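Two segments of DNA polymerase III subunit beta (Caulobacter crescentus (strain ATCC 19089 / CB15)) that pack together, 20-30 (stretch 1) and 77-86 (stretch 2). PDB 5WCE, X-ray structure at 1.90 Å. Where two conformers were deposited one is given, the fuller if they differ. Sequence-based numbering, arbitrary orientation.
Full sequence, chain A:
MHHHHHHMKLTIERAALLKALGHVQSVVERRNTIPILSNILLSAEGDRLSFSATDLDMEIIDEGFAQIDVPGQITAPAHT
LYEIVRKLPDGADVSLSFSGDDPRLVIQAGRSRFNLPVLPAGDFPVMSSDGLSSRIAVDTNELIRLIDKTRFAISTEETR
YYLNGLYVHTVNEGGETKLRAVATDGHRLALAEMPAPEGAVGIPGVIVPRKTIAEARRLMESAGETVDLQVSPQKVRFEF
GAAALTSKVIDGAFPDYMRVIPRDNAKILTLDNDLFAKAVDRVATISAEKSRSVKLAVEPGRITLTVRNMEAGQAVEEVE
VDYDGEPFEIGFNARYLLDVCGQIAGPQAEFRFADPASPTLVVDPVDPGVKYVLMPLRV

Stretch 1 20-30: ALGHVQSVVER
Stretch 2 77-86: PAHTLYEIVR

Stretch 1 enters in a helix that begins earlier in the chain. Residues from Ala20 onward are helical, with phi/psi near -60/-45 through His23 and drifting to -88/-30 at Val24 and -70/-21 at Gln25; the bonds from Val24 N to Ala20 O (3.1 Å) and from Gln25 N to Leu21 O (2.9 Å) define the spiral. A type I turn from Gln25 to Val28 follows, closed by Val28 N to Gln25 O at 3.1 Å, and Val28 and Glu29 then extend at -76/123 and -69/137. In stretch 2, Pro77 (-59/128) occupies the N-cap position, and its O accepts from Leu81 N at 3.0 Å. Residues 78-86 are regular helix that continues onward, its i to i+4 bonds running from Tyr82 N to Ala78 O (2.9 Å) through Arg86 N to Tyr82 O (2.9 Å).

The two helices run nearly antiparallel, with 150° between their N-to-C directions, a signed crossing angle of -150° and a closest axial approach of 9.5 Å. Register is set by Leu21 CA to Tyr82 CA at 5.7 Å and Gln25 CA to Ala78 CA at 5.8 Å: one turn forward in stretch 1 matches one turn back in stretch 2. Together the stretches bury 488 Å².

Leu21 makes the largest contribution, 92 Å². Its CA-to-CB bond points toward stretch 2, and the mt rotamer (-72°, 171°) brings CD1 to 3.7 Å from Val85 CG2 and CD2 to 3.8 Å from Leu81 CD2. Val85 is t; Leu81 is tp (-169°, 51°). A branched aliphatic chain suits this buried site: CD1 packs against both Val85 and Leu81, and CD2 adds a second contact with Leu81.

Tyr82 (chi1 172°, chi2 77°) presents its ring edge to Leu21, with CD1 3.9 Å from Leu21 CB. Its CE1 lies 3.6 Å from Gly22 CA. An ideal CB on Gly22 would sit only 3.5 Å from Tyr82 CE1, so the absence of a side chain relieves a tight approach. Gln25 CD lies over one face of the same ring.

The polar part of the contact centres on His79. Its CA-to-CB bond points sideways, but chi1 -63° and chi2 -48° bring the imidazole nearer stretch 1. Gln25 points toward stretch 2 with chi1 72° (p), chi2 101° between wells and chi3 50°, placing OE1 to accept from His79 ND1 at 2.4 Å and 156°, a very short hydrogen bond. His79 NE2 donates a weak bond to Val28 O, 3.3 Å and 132°. Both acceptors lie at the ring edge near its plane, as in-plane N-H donors require. His79 was deposited in two conformers, and this geometry belongs to the one given.

Beside this network, Ala78 CB approaches Val28 CG2 at 4.1 Å and Gln25 CB at 4.4 Å. The small alanine fits the close helix register, while Val28 (chi1 177°, t) supplies a buried apolar neighbour.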

# COMPACT_ATOMS: atom_id res chain seq x y z
N ALA A 20 -15.35 16.78 10.50
CA ALA A 20 -15.89 16.03 11.64
C ALA A 20 -16.03 14.53 11.43
O ALA A 20 -15.65 13.70 12.30
CB ALA A 20 -17.21 16.63 12.09
N LEU A 21 -16.63 14.17 10.29
CA LEU A 21 -16.78 12.78 9.92
C LEU A 21 -15.43 12.06 9.86
O LEU A 21 -15.29 10.95 10.40
CB LEU A 21 -17.49 12.63 8.59
CG LEU A 21 -18.99 12.94 8.57
CD1 LEU A 21 -19.55 12.97 7.15
CD2 LEU A 21 -19.81 12.00 9.41
N GLY A 22 -14.45 12.71 9.23
CA GLY A 22 -13.11 12.17 9.09
C GLY A 22 -12.45 11.94 10.44
O GLY A 22 -11.83 10.94 10.66
N HIS A 23 -12.61 12.88 11.36
CA HIS A 23 -12.10 12.69 12.70
C HIS A 23 -12.70 11.51 13.48
O HIS A 23 -11.96 10.84 14.21
CB HIS A 23 -12.33 13.93 13.54
CG HIS A 23 -11.40 15.05 13.23
ND1 HIS A 23 -11.70 16.37 13.52
CD2 HIS A 23 -10.17 15.06 12.67
CE1 HIS A 23 -10.70 17.14 13.12
NE2 HIS A 23 -9.76 16.37 12.63
N VAL A 24 -14.01 11.33 13.43
CA VAL A 24 -14.63 10.31 14.27
C VAL A 24 -14.68 8.91 13.63
O VAL A 24 -14.68 7.92 14.35
CB VAL A 24 -16.07 10.67 14.76
CG1 VAL A 24 -16.06 12.02 15.47
CG2 VAL A 24 -17.08 10.60 13.62
N GLN A 25 -14.76 8.82 12.32
CA GLN A 25 -15.06 7.54 11.69
C GLN A 25 -13.92 6.52 11.79
O GLN A 25 -14.17 5.32 11.67
CB GLN A 25 -15.47 7.74 10.27
CG GLN A 25 -14.34 8.13 9.33
CD GLN A 25 -13.87 6.96 8.53
OE1 GLN A 25 -14.71 6.25 7.92
NE2 GLN A 25 -12.56 6.72 8.52
N SER A 26 -12.70 7.01 12.01
CA SER A 26 -11.49 6.16 12.23
C SER A 26 -11.64 5.07 13.29
O SER A 26 -11.03 4.02 13.16
CB SER A 26 -10.27 7.05 12.63
OG SER A 26 -10.13 8.15 11.74
N VAL A 27 -12.42 5.31 14.35
CA VAL A 27 -12.57 4.33 15.41
C VAL A 27 -13.37 3.14 14.99
O VAL A 27 -13.27 2.06 15.61
CB VAL A 27 -13.17 4.94 16.74
CG1 VAL A 27 -14.63 5.30 16.59
CG2 VAL A 27 -13.02 3.97 17.95
N VAL A 28 -14.21 3.30 13.96
CA VAL A 28 -15.15 2.24 13.61
C VAL A 28 -14.41 1.13 12.90
O VAL A 28 -13.77 1.36 11.88
CB VAL A 28 -16.30 2.79 12.75
CG1 VAL A 28 -17.26 1.68 12.31
CG2 VAL A 28 -17.02 3.89 13.52
N GLU A 29 -14.50 -0.07 13.44
CA GLU A 29 -13.84 -1.24 12.86
C GLU A 29 -14.51 -1.63 11.54
O GLU A 29 -15.73 -1.64 11.47
CB GLU A 29 -13.98 -2.42 13.83
CG GLU A 29 -13.17 -2.29 15.12
CD GLU A 29 -11.67 -2.45 14.91
OE1 GLU A 29 -11.29 -3.05 13.90
OE2 GLU A 29 -10.85 -1.96 15.75
N ARG A 30 -13.71 -1.95 10.51
CA ARG A 30 -14.26 -2.48 9.24
C ARG A 30 -15.06 -3.74 9.49
O ARG A 30 -16.21 -3.85 9.04
CB ARG A 30 -13.14 -2.79 8.24
N PRO A 77 -24.86 5.13 9.28
CA PRO A 77 -23.63 4.42 8.98
C PRO A 77 -22.42 5.35 8.74
O PRO A 77 -22.47 6.27 7.94
CB PRO A 77 -23.97 3.56 7.74
CG PRO A 77 -25.44 3.55 7.68
CD PRO A 77 -25.94 4.78 8.35
N ALA A 78 -21.35 5.07 9.45
CA ALA A 78 -20.25 6.02 9.55
C ALA A 78 -19.40 6.13 8.28
O ALA A 78 -19.26 7.22 7.73
CB ALA A 78 -19.38 5.67 10.72
N HIS A 79 -18.84 5.02 7.84
CA HIS A 79 -17.98 5.02 6.63
C HIS A 79 -18.80 5.46 5.40
O HIS A 79 -18.32 6.24 4.57
CB HIS A 79 -17.32 3.64 6.39
CG HIS A 79 -16.38 3.18 7.48
ND1 HIS A 79 -15.38 3.98 8.03
CD2 HIS A 79 -16.23 1.96 8.08
CE1 HIS A 79 -14.71 3.30 8.95
NE2 HIS A 79 -15.20 2.07 9.00
N THR A 80 -20.02 4.98 5.29
CA THR A 80 -20.86 5.35 4.15
C THR A 80 -21.17 6.85 4.13
O THR A 80 -21.06 7.52 3.06
CB THR A 80 -22.15 4.54 4.16
OG1 THR A 80 -21.81 3.14 4.03
CG2 THR A 80 -23.11 4.96 3.04
N LEU A 81 -21.56 7.39 5.27
CA LEU A 81 -21.73 8.82 5.36
C LEU A 81 -20.47 9.59 4.99
O LEU A 81 -20.54 10.52 4.19
CB LEU A 81 -22.21 9.24 6.74
CG LEU A 81 -22.67 10.68 6.89
CD1 LEU A 81 -23.68 11.10 5.86
CD2 LEU A 81 -23.28 10.92 8.27
N TYR A 82 -19.33 9.16 5.52
CA TYR A 82 -18.03 9.79 5.23
C TYR A 82 -17.74 9.76 3.70
O TYR A 82 -17.44 10.78 3.10
CB TYR A 82 -16.89 9.12 6.03
CG TYR A 82 -15.52 9.60 5.64
CD1 TYR A 82 -15.05 10.84 6.07
CD2 TYR A 82 -14.70 8.83 4.79
CE1 TYR A 82 -13.81 11.31 5.69
CE2 TYR A 82 -13.47 9.30 4.36
CZ TYR A 82 -13.02 10.53 4.82
OH TYR A 82 -11.77 10.98 4.40
N GLU A 83 -17.90 8.60 3.08
CA GLU A 83 -17.65 8.45 1.66
C GLU A 83 -18.56 9.28 0.79
O GLU A 83 -18.11 9.89 -0.16
CB GLU A 83 -17.68 6.97 1.27
CG GLU A 83 -16.42 6.26 1.81
CD GLU A 83 -15.18 6.76 1.06
OE1 GLU A 83 -15.20 6.76 -0.19
OE2 GLU A 83 -14.26 7.30 1.64
N ILE A 84 -19.85 9.34 1.13
CA ILE A 84 -20.78 10.18 0.39
C ILE A 84 -20.29 11.64 0.42
O ILE A 84 -20.20 12.32 -0.60
CB ILE A 84 -22.21 10.09 0.97
CG1 ILE A 84 -22.87 8.73 0.64
CG2 ILE A 84 -23.12 11.22 0.44
CD1 ILE A 84 -24.11 8.45 1.46
N VAL A 85 -20.01 12.12 1.61
CA VAL A 85 -19.68 13.53 1.75
C VAL A 85 -18.36 13.87 1.04
O VAL A 85 -18.26 14.89 0.38
CB VAL A 85 -19.67 13.99 3.24
CG1 VAL A 85 -19.23 15.44 3.34
CG2 VAL A 85 -21.07 13.77 3.85
N ARG A 86 -17.40 12.99 1.16
CA ARG A 86 -16.12 13.11 0.47
C ARG A 86 -16.32 13.30 -1.04
O ARG A 86 -15.62 14.07 -1.66
CB ARG A 86 -15.26 11.87 0.74
CG ARG A 86 -13.78 12.10 0.47
CD ARG A 86 -12.94 10.85 0.68
NE ARG A 86 -13.41 9.73 -0.13
CZ ARG A 86 -13.33 9.62 -1.47
NH1 ARG A 86 -12.81 10.60 -2.24
NH2 ARG A 86 -13.81 8.54 -2.07